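Local coordinates for protein endoglucanase (Thermotoga maritima, PDB 1VHO) that probably acts as a metal-dependent aminopeptidase of the M42 peptidase family, with two divalent metal cations bound per subunit, at residues G164-A175 with H309-V320; L62-E70 with V196-E204. All coordinates share one frame; numbering follows the deposited sequence.

Contact 1: residues G164-A175 with H309-V320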
loop_
_atom_site.group_PDB
_atom_site.type_symbol
_atom_site.label_atom_id
_atom_site.label_comp_id
_atom_site.label_asym_id
_atom_site.label_seq_id
_atom_site.Cartn_x
_atom_site.Cartn_y
_atom_site.Cartn_z
ATOM N N GLY A 164 -3.091 20.541 3.097
ATOM C CA GLY A 164 -4.139 19.558 2.930
ATOM C C GLY A 164 -3.624 18.210 2.382
ATOM O O GLY A 164 -4.482 17.415 1.971
ATOM N N LYS A 165 -2.342 18.046 2.123
ATOM C CA LYS A 165 -1.830 16.771 1.584
ATOM C C LYS A 165 -1.072 16.021 2.691
ATOM O O LYS A 165 -0.724 16.636 3.702
ATOM C CB LYS A 165 -0.838 17.026 0.462
ATOM C CG LYS A 165 -1.333 17.918 -0.683
ATOM C CD LYS A 165 -2.527 17.263 -1.374
ATOM C CE LYS A 165 -2.827 18.007 -2.688
ATOM N NZ LYS A 165 -3.768 19.157 -2.399
ATOM N N VAL A 166 -0.864 14.739 2.503
ATOM C CA VAL A 166 -0.100 13.903 3.426
ATOM C C VAL A 166 1.141 13.450 2.612
ATOM O O VAL A 166 0.951 13.072 1.478
ATOM C CB VAL A 166 -0.845 12.664 3.939
ATOM C CG1 VAL A 166 0.101 11.710 4.697
ATOM C CG2 VAL A 166 -1.887 13.172 4.974
ATOM N N VAL A 167 2.313 13.575 3.201
ATOM C CA VAL A 167 3.564 13.184 2.518
ATOM C C VAL A 167 4.268 12.157 3.417
ATOM O O VAL A 167 4.370 12.351 4.632
ATOM C CB VAL A 167 4.484 14.409 2.343
ATOM C CG1 VAL A 167 5.812 13.991 1.719
ATOM C CG2 VAL A 167 3.836 15.465 1.418
ATOM N N GLY A 168 4.704 11.039 2.820
ATOM C CA GLY A 168 5.372 10.031 3.662
ATOM C C GLY A 168 5.690 8.794 2.826
ATOM O O GLY A 168 5.421 8.737 1.624
ATOM N N LYS A 169 6.492 7.916 3.438
ATOM C CA LYS A 169 6.913 6.722 2.721
ATOM C C LYS A 169 5.739 5.748 2.563
ATOM O O LYS A 169 4.812 5.757 3.394
ATOM C CB LYS A 169 8.050 5.961 3.448
ATOM C CG LYS A 169 7.625 5.518 4.905
ATOM C CD LYS A 169 8.783 4.671 5.463
ATOM C CE LYS A 169 8.527 4.190 6.904
ATOM N NZ LYS A 169 7.560 3.073 7.003
ATOM N N ALA A 170 5.917 4.825 1.632
ATOM C CA ALA A 170 4.958 3.718 1.455
ATOM C C ALA A 170 3.503 4.047 1.260
ATOM O O ALA A 170 2.667 3.099 1.292
ATOM C CB ALA A 170 5.057 2.769 2.681
ATOM N N LEU A 171 3.165 5.267 0.840
ATOM C CA LEU A 171 1.746 5.543 0.563
ATOM C C LEU A 171 1.246 4.821 -0.647
ATOM O O LEU A 171 0.037 4.596 -0.808
ATOM C CB LEU A 171 1.522 7.071 0.523
ATOM C CG LEU A 171 1.698 7.780 1.854
ATOM C CD1 LEU A 171 1.873 9.291 1.676
ATOM C CD2 LEU A 171 0.526 7.538 2.807
ATOM N N ASP A 172 2.121 4.368 -1.587
ATOM C CA ASP A 172 1.673 3.632 -2.743
ATOM C C ASP A 172 0.872 2.391 -2.336
ATOM O O ASP A 172 0.140 1.863 -3.176
ATOM C CB ASP A 172 2.804 3.322 -3.733
ATOM C CG ASP A 172 3.983 2.654 -3.025
ATOM O OD1 ASP A 172 3.800 1.562 -2.471
ATOM O OD2 ASP A 172 5.066 3.252 -2.963
ATOM N N ASN A 173 1.076 1.854 -1.113
ATOM C CA ASN A 173 0.218 0.779 -0.645
ATOM C C ASN A 173 -0.606 1.249 0.572
ATOM O O ASN A 173 -1.785 0.918 0.746
ATOM C CB ASN A 173 1.043 -0.453 -0.185
ATOM C CG ASN A 173 1.566 -1.224 -1.385
ATOM O OD1 ASN A 173 0.946 -1.158 -2.464
ATOM N ND2 ASN A 173 2.584 -2.065 -1.194
ATOM N N ARG A 174 0.016 2.054 1.443
ATOM C CA ARG A 174 -0.660 2.470 2.691
ATOM C C ARG A 174 -1.870 3.392 2.464
ATOM O O ARG A 174 -2.835 3.319 3.244
ATOM C CB ARG A 174 0.305 3.038 3.696
ATOM C CG ARG A 174 1.463 2.107 4.134
ATOM C CD ARG A 174 0.992 0.958 5.050
ATOM N NE ARG A 174 2.037 -0.074 4.996
ATOM C CZ ARG A 174 3.273 0.009 5.460
ATOM N NH1 ARG A 174 3.723 1.088 6.109
ATOM N NH2 ARG A 174 4.107 -1.023 5.161
ATOM N N ALA A 175 -1.876 4.179 1.389
ATOM C CA ALA A 175 -3.074 5.024 1.159
ATOM C C ALA A 175 -4.254 4.112 0.864
ATOM O O ALA A 175 -5.354 4.381 1.364
ATOM C CB ALA A 175 -2.845 5.964 -0.024
ATOM N N HIS A 309 7.325 6.059 -5.550
ATOM C CA HIS A 309 8.590 5.428 -5.228
ATOM C C HIS A 309 9.669 6.353 -4.709
ATOM O O HIS A 309 10.787 6.343 -5.293
ATOM C CB HIS A 309 9.137 4.689 -6.474
ATOM C CG HIS A 309 8.182 3.663 -7.009
ATOM N ND1 HIS A 309 7.821 3.615 -8.343
ATOM C CD2 HIS A 309 7.512 2.658 -6.403
ATOM C CE1 HIS A 309 6.977 2.622 -8.535
ATOM N NE2 HIS A 309 6.778 2.026 -7.377
ATOM N N THR A 310 9.370 7.281 -3.818
ATOM C CA THR A 310 10.379 8.143 -3.185
ATOM C C THR A 310 9.978 8.131 -1.682
ATOM O O THR A 310 8.896 7.636 -1.415
ATOM C CB THR A 310 10.393 9.606 -3.617
ATOM O OG1 THR A 310 9.162 10.259 -3.178
ATOM C CG2 THR A 310 10.537 9.763 -5.130
ATOM N N PRO A 311 10.774 8.653 -0.789
ATOM C CA PRO A 311 10.380 8.682 0.634
ATOM C C PRO A 311 9.274 9.699 0.878
ATOM O O PRO A 311 8.688 9.748 1.979
ATOM C CB PRO A 311 11.653 9.149 1.357
ATOM C CG PRO A 311 12.774 8.710 0.419
ATOM C CD PRO A 311 12.168 9.091 -0.959
ATOM N N VAL A 312 9.032 10.611 -0.042
ATOM C CA VAL A 312 8.034 11.666 0.104
ATOM C C VAL A 312 6.875 11.588 -0.884
ATOM O O VAL A 312 6.464 12.584 -1.508
ATOM C CB VAL A 312 8.674 13.067 0.090
ATOM C CG1 VAL A 312 9.492 13.275 1.360
ATOM C CG2 VAL A 312 9.541 13.243 -1.152
ATOM N N GLU A 313 6.290 10.367 -0.998
ATOM C CA GLU A 313 5.094 10.248 -1.842
ATOM C C GLU A 313 4.055 11.215 -1.272
ATOM O O GLU A 313 4.019 11.359 -0.063
ATOM C CB GLU A 313 4.516 8.821 -1.792
ATOM C CG GLU A 313 5.562 7.882 -2.491
ATOM C CD GLU A 313 5.121 6.431 -2.445
ATOM O OE1 GLU A 313 4.413 6.044 -1.512
ATOM O OE2 GLU A 313 5.537 5.657 -3.352
HETATM N N MSE A 314 3.148 11.697 -2.100
HETATM C CA MSE A 314 2.149 12.647 -1.605
HETATM C C MSE A 314 0.754 12.267 -2.068
HETATM O O MSE A 314 0.577 11.897 -3.238
HETATM C CB MSE A 314 2.497 14.043 -2.216
HETATM C CG MSE A 314 1.438 15.091 -1.796
HETATM SE SE MSE A 314 1.823 16.765 -2.692
HETATM C CE MSE A 314 3.354 17.331 -1.698
ATOM N N VAL A 315 -0.196 12.221 -1.149
ATOM C CA VAL A 315 -1.581 11.897 -1.521
ATOM C C VAL A 315 -2.492 12.984 -0.894
ATOM O O VAL A 315 -2.097 13.677 0.069
ATOM C CB VAL A 315 -2.069 10.544 -1.001
ATOM C CG1 VAL A 315 -1.257 9.400 -1.651
ATOM C CG2 VAL A 315 -1.959 10.470 0.523
ATOM N N ASP A 316 -3.696 13.084 -1.458
ATOM C CA ASP A 316 -4.693 14.003 -0.906
ATOM C C ASP A 316 -5.670 13.187 -0.092
ATOM O O ASP A 316 -6.395 12.337 -0.640
ATOM C CB ASP A 316 -5.448 14.656 -2.114
ATOM C CG ASP A 316 -6.312 15.812 -1.640
ATOM O OD1 ASP A 316 -6.982 15.644 -0.596
ATOM O OD2 ASP A 316 -6.270 16.901 -2.256
ATOM N N PRO A 317 -5.807 13.375 1.222
ATOM C CA PRO A 317 -6.724 12.630 2.048
ATOM C C PRO A 317 -8.161 12.703 1.591
ATOM O O PRO A 317 -8.924 11.761 1.863
ATOM C CB PRO A 317 -6.533 13.165 3.466
ATOM C CG PRO A 317 -5.302 13.984 3.426
ATOM C CD PRO A 317 -5.020 14.387 1.994
ATOM N N ARG A 318 -8.548 13.778 0.854
ATOM C CA ARG A 318 -9.929 13.812 0.362
ATOM C C ARG A 318 -10.167 12.760 -0.706
ATOM O O ARG A 318 -11.313 12.270 -0.822
ATOM C CB ARG A 318 -10.289 15.191 -0.204
ATOM C CG ARG A 318 -10.188 16.338 0.798
ATOM C CD ARG A 318 -10.342 17.657 0.028
ATOM N NE ARG A 318 -9.164 17.832 -0.850
ATOM C CZ ARG A 318 -9.044 18.800 -1.734
ATOM N NH1 ARG A 318 -10.041 19.695 -1.870
ATOM N NH2 ARG A 318 -7.983 18.910 -2.482
ATOM N N ASP A 319 -9.175 12.434 -1.564
ATOM C CA ASP A 319 -9.374 11.399 -2.557
ATOM C C ASP A 319 -9.580 10.057 -1.851
ATOM O O ASP A 319 -10.319 9.157 -2.297
ATOM C CB ASP A 319 -8.132 11.253 -3.490
ATOM C CG ASP A 319 -7.989 12.438 -4.432
ATOM O OD1 ASP A 319 -9.014 13.111 -4.788
ATOM O OD2 ASP A 319 -6.838 12.713 -4.816
ATOM N N VAL A 320 -8.795 9.877 -0.756
ATOM C CA VAL A 320 -8.911 8.652 0.030
ATOM C C VAL A 320 -10.298 8.499 0.620
ATOM O O VAL A 320 -10.928 7.424 0.587
ATOM C CB VAL A 320 -7.795 8.622 1.114
ATOM C CG1 VAL A 320 -8.051 7.517 2.141
ATOM C CG2 VAL A 320 -6.464 8.335 0.397
HETATM O O HOH W 1 -6.856 17.877 1.070
HETATM O O HOH W 2 7.873 5.299 -0.390
#

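Contact 2: residues L62-E70 with V196-E204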
loop_
_atom_site.group_PDB
_atom_site.type_symbol
_atom_site.label_atom_id
_atom_site.label_comp_id
_atom_site.label_asym_id
_atom_site.label_seq_id
_atom_site.Cartn_x
_atom_site.Cartn_y
_atom_site.Cartn_z
ATOM N N LEU A 62 -18.896 -9.157 -2.019
ATOM C CA LEU A 62 -18.069 -8.118 -2.665
ATOM C C LEU A 62 -16.721 -8.150 -1.935
ATOM O O LEU A 62 -16.735 -8.119 -0.689
ATOM C CB LEU A 62 -18.780 -6.808 -2.374
ATOM C CG LEU A 62 -18.287 -5.476 -2.861
ATOM C CD1 LEU A 62 -17.915 -5.485 -4.344
ATOM C CD2 LEU A 62 -19.372 -4.408 -2.599
ATOM N N ALA A 63 -15.629 -8.171 -2.653
ATOM C CA ALA A 63 -14.304 -8.187 -2.043
ATOM C C ALA A 63 -13.517 -6.958 -2.495
ATOM O O ALA A 63 -13.495 -6.641 -3.699
ATOM C CB ALA A 63 -13.539 -9.455 -2.418
ATOM N N PHE A 64 -12.846 -6.313 -1.575
ATOM C CA PHE A 64 -12.027 -5.126 -1.825
ATOM C C PHE A 64 -10.587 -5.543 -1.452
ATOM O O PHE A 64 -10.444 -6.152 -0.373
ATOM C CB PHE A 64 -12.451 -3.920 -1.017
ATOM C CG PHE A 64 -13.861 -3.434 -1.232
ATOM C CD1 PHE A 64 -14.431 -3.419 -2.495
ATOM C CD2 PHE A 64 -14.633 -3.022 -0.163
ATOM C CE1 PHE A 64 -15.749 -3.002 -2.672
ATOM C CE2 PHE A 64 -15.931 -2.559 -0.338
ATOM C CZ PHE A 64 -16.492 -2.548 -1.597
ATOM N N PHE A 65 -9.596 -5.204 -2.260
ATOM C CA PHE A 65 -8.244 -5.691 -1.976
ATOM C C PHE A 65 -7.196 -4.576 -1.955
ATOM O O PHE A 65 -7.202 -3.715 -2.852
ATOM C CB PHE A 65 -7.836 -6.647 -3.140
ATOM C CG PHE A 65 -8.652 -7.916 -3.274
ATOM C CD1 PHE A 65 -9.801 -7.922 -4.086
ATOM C CD2 PHE A 65 -8.300 -9.054 -2.610
ATOM C CE1 PHE A 65 -10.541 -9.092 -4.192
ATOM C CE2 PHE A 65 -9.034 -10.237 -2.725
ATOM C CZ PHE A 65 -10.174 -10.239 -3.529
ATOM N N ALA A 66 -6.181 -4.705 -1.102
ATOM C CA ALA A 66 -5.084 -3.713 -1.062
ATOM C C ALA A 66 -3.783 -4.398 -0.620
ATOM O O ALA A 66 -3.865 -5.383 0.129
ATOM C CB ALA A 66 -5.429 -2.593 -0.078
ATOM N N HIS A 67 -2.647 -3.963 -1.140
ATOM C CA HIS A 67 -1.360 -4.525 -0.695
ATOM C C HIS A 67 -0.966 -3.785 0.606
ATOM O O HIS A 67 -1.417 -2.646 0.831
ATOM C CB HIS A 67 -0.268 -4.241 -1.729
ATOM C CG HIS A 67 -0.434 -4.858 -3.068
ATOM N ND1 HIS A 67 -0.005 -6.149 -3.344
ATOM C CD2 HIS A 67 -0.960 -4.368 -4.230
ATOM C CE1 HIS A 67 -0.253 -6.429 -4.606
ATOM N NE2 HIS A 67 -0.822 -5.369 -5.159
ATOM N N VAL A 68 -0.040 -4.339 1.389
ATOM C CA VAL A 68 0.313 -3.678 2.650
ATOM C C VAL A 68 1.801 -3.408 2.821
ATOM O O VAL A 68 2.137 -2.596 3.706
ATOM C CB VAL A 68 -0.124 -4.459 3.907
ATOM C CG1 VAL A 68 -1.616 -4.801 3.928
ATOM C CG2 VAL A 68 0.665 -5.741 4.078
ATOM N N ASP A 69 2.661 -4.084 2.045
ATOM C CA ASP A 69 4.095 -3.920 2.257
ATOM C C ASP A 69 4.709 -2.654 1.747
ATOM O O ASP A 69 4.098 -1.747 1.136
ATOM C CB ASP A 69 4.850 -5.171 1.690
ATOM C CG ASP A 69 4.898 -5.216 0.174
ATOM O OD1 ASP A 69 4.111 -4.497 -0.484
ATOM O OD2 ASP A 69 5.686 -5.965 -0.447
ATOM N N GLU A 70 6.011 -2.528 2.016
ATOM C CA GLU A 70 6.821 -1.410 1.562
ATOM C C GLU A 70 8.209 -1.949 1.202
ATOM O O GLU A 70 8.568 -3.067 1.591
ATOM C CB GLU A 70 7.013 -0.315 2.624
ATOM C CG GLU A 70 7.773 -0.853 3.891
ATOM C CD GLU A 70 7.569 0.159 5.026
ATOM O OE1 GLU A 70 8.336 1.154 5.104
ATOM O OE2 GLU A 70 6.642 0.005 5.834
ATOM N N VAL A 196 -19.426 -7.933 2.808
ATOM C CA VAL A 196 -18.174 -7.317 2.346
ATOM C C VAL A 196 -16.946 -7.974 2.926
ATOM O O VAL A 196 -16.885 -8.195 4.152
ATOM C CB VAL A 196 -18.195 -5.820 2.730
ATOM C CG1 VAL A 196 -16.862 -5.138 2.423
ATOM C CG2 VAL A 196 -19.324 -5.105 1.959
ATOM N N TYR A 197 -15.961 -8.240 2.076
ATOM C CA TYR A 197 -14.714 -8.833 2.505
ATOM C C TYR A 197 -13.596 -7.842 2.129
ATOM O O TYR A 197 -13.492 -7.483 0.960
ATOM C CB TYR A 197 -14.425 -10.166 1.850
ATOM C CG TYR A 197 -15.443 -11.238 2.217
ATOM C CD1 TYR A 197 -16.695 -11.234 1.592
ATOM C CD2 TYR A 197 -15.172 -12.178 3.201
ATOM C CE1 TYR A 197 -17.642 -12.173 1.919
ATOM C CE2 TYR A 197 -16.135 -13.130 3.529
ATOM C CZ TYR A 197 -17.338 -13.141 2.874
ATOM O OH TYR A 197 -18.309 -14.082 3.158
ATOM N N VAL A 198 -12.864 -7.396 3.141
ATOM C CA VAL A 198 -11.800 -6.391 2.900
ATOM C C VAL A 198 -10.480 -7.073 3.116
ATOM O O VAL A 198 -10.170 -7.510 4.243
ATOM C CB VAL A 198 -12.067 -5.181 3.790
ATOM C CG1 VAL A 198 -11.041 -4.123 3.531
ATOM C CG2 VAL A 198 -13.469 -4.604 3.510
ATOM N N VAL A 199 -9.638 -7.104 2.076
ATOM C CA VAL A 199 -8.408 -7.877 2.143
ATOM C C VAL A 199 -7.125 -7.045 2.075
ATOM O O VAL A 199 -6.919 -6.269 1.146
ATOM C CB VAL A 199 -8.422 -8.855 0.948
ATOM C CG1 VAL A 199 -7.182 -9.757 0.940
ATOM C CG2 VAL A 199 -9.718 -9.672 0.903
ATOM N N PHE A 200 -6.320 -7.196 3.105
ATOM C CA PHE A 200 -5.023 -6.538 3.252
ATOM C C PHE A 200 -3.957 -7.619 3.040
ATOM O O PHE A 200 -3.596 -8.391 3.946
ATOM C CB PHE A 200 -4.918 -5.890 4.647
ATOM C CG PHE A 200 -6.029 -4.917 4.970
ATOM C CD1 PHE A 200 -7.203 -5.366 5.573
ATOM C CD2 PHE A 200 -5.919 -3.574 4.661
ATOM C CE1 PHE A 200 -8.227 -4.470 5.882
ATOM C CE2 PHE A 200 -6.943 -2.671 4.922
ATOM C CZ PHE A 200 -8.111 -3.135 5.557
ATOM N N SER A 201 -3.432 -7.707 1.839
ATOM C CA SER A 201 -2.497 -8.709 1.405
ATOM C C SER A 201 -1.025 -8.429 1.638
ATOM O O SER A 201 -0.516 -7.381 1.243
ATOM C CB SER A 201 -2.664 -8.891 -0.138
ATOM O OG SER A 201 -2.034 -10.086 -0.559
ATOM N N VAL A 202 -0.350 -9.469 2.169
ATOM C CA VAL A 202 1.102 -9.322 2.369
ATOM C C VAL A 202 1.831 -9.816 1.137
ATOM O O VAL A 202 1.263 -10.439 0.229
ATOM C CB VAL A 202 1.578 -10.060 3.628
ATOM C CG1 VAL A 202 0.899 -9.483 4.856
ATOM C CG2 VAL A 202 1.261 -11.566 3.484
ATOM N N GLN A 203 3.140 -9.583 1.067
ATOM C CA GLN A 203 3.912 -9.935 -0.097
ATOM C C GLN A 203 3.945 -11.417 -0.468
ATOM O O GLN A 203 3.908 -11.724 -1.662
ATOM C CB GLN A 203 5.370 -9.470 0.085
ATOM C CG GLN A 203 6.070 -9.272 -1.264
ATOM C CD GLN A 203 7.108 -10.353 -1.490
ATOM O OE1 GLN A 203 7.329 -11.162 -0.591
ATOM N NE2 GLN A 203 7.719 -10.341 -2.665
ATOM N N GLU A 204 3.988 -12.301 0.512
ATOM C CA GLU A 204 4.106 -13.722 0.220
ATOM C C GLU A 204 2.866 -14.434 -0.263
ATOM O O GLU A 204 2.943 -15.681 -0.356
ATOM C CB GLU A 204 4.737 -14.435 1.429
ATOM C CG GLU A 204 6.242 -14.151 1.527
ATOM C CD GLU A 204 6.871 -14.654 2.810
ATOM O OE1 GLU A 204 6.301 -15.573 3.448
ATOM O OE2 GLU A 204 7.951 -14.152 3.211
HETATM O O HOH W 3 1.833 -6.569 0.281
#

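Contact 1: residues G164-A175 with H309-V320
Glu-313 OE1 accepts the N-H of Asp-172, in the first turn of helix 171-175, at 2.8 Å; the donor comes from the syn side but 34° out of the carboxylate plane. OE2 takes the backbone N-H of His-309, in its own segment, with its anti lone pair. Asp-172 OD2 also lies 2.5 Å from Glu-313 OE2, the two carboxylates turned nearly perpendicular to each other. Asp-172 has its CG wedged between its backbone N and carbonyl carbon (chi1 52°), which brings OD2 round to the glutamate, while OD1 is salt-bridged to Arg-281.

Farther along, strands 165-168 and 313-315 run antiparallel in a small three-stranded sheet, 165-168 in its middle and 313-315 at one edge. Val-166 and Val-315 form a hydrogen-bonded pair, Val-166 N to Val-315 O spanning 2.9 Å. Val-167 and the selenomethionine Met-314 follow as a non-hydrogen-bonded pair, with CE of Met-314 against CG2 of Val-167. The other branch, Val-167 CG1, is pressed tightly to Val-312 CB at 3.4 Å. On the face carrying Val-166 and Val-315, Val-315 CG2 meets Leu-171 CD1 and its CG1 meets Ala-175 CB, tying sheet to helix.

At the far end Asp-316 caps helix 317-320, OD1 accepting from Arg-318 N. Arg-318 grips the same carboxylate side-on with NE and NH2, the NH2 to OD2 distance being 2.6 Å. Lys-165 NZ adds a weak salt bridge to OD2 at 3.4 Å, and a water joins OD1 to Gly-164 O.

The arrangement puts Glu-313 in the second shell of the predicted dinuclear zinc site: touching both Asp-172 and the backbone of His-309, it probably positions these two ligands, and two carboxylate oxygens this close suggest that one of the acids holds a proton.

Contact 2: residues L62-E70 with V196-E204
Val-196 sets CG1 obliquely against CE2 of the Phe-64 ring, at 3.9 Å. Tyr-197 donates its backbone N-H to Leu-62 O, which also lies at the edge of the tyrosine ring; the Tyr-197 hydroxyl is hydrogen-bonded to Lys-61. Val-198 touches CD2 of Phe-64 with CG2, on the face covered by helices 171-187 and 317-333. Val-199 N donates to Phe-64 O at 2.7 Å, and Val-199 O accepts from Ala-66 N. With CG anti to its carbonyl carbon (chi1 -65°), the Phe-65 ring lies beside Val-199, CD2 3.6 Å from CB, and also touches Leu-212 of helix 208-213. An alanine at Phe-65 is likely to leave a gap between Val-199 and that helix. These are neighbouring parallel strands of the central mixed sheet, the helix-flanked core of the zinc exopeptidase fold. Phe-200 offers CB to CG1 of Val-68, the side chains crossing at about a right angle. Ser-201 N bonds to Ala-66 O, while Ser-201 O takes a weak bond from Val-68 N and a second from a water that also accepts from Asp-69 N. Val-202 CG1 packs beside Val-68 CG2, and Gln-203 CG lies 3.4 Å from Asp-69 OD2, which is hydrogen-bonded to Ser-21 OG.

In the fold
Contacts 1 and 2 lie about 18 Å apart, centre to centre, yet meet where residues 67-70 face 169-173. Lys-169 NZ forms a salt bridge to Glu-70 OE1 at 2.8 Å, and Asn-173 ND2 probably bonds to Asp-69 O over 2.8 Å. Helix 171-187 leads from contact 1 into strand 195-201 of contact 2. Both feed the predicted zinc site: the side chains of Asp-172 and His-67 are about 7 Å apart, and each is about 6 Å from that of Asp-227. Contact 2 holds the predicted proton acceptor Glu-204 as well as His-67. A cacodylate ion, probably from the crystallisation liquor, and the predicted ligand Glu-205 each lie about 3 Å from the Ser-201 side chain.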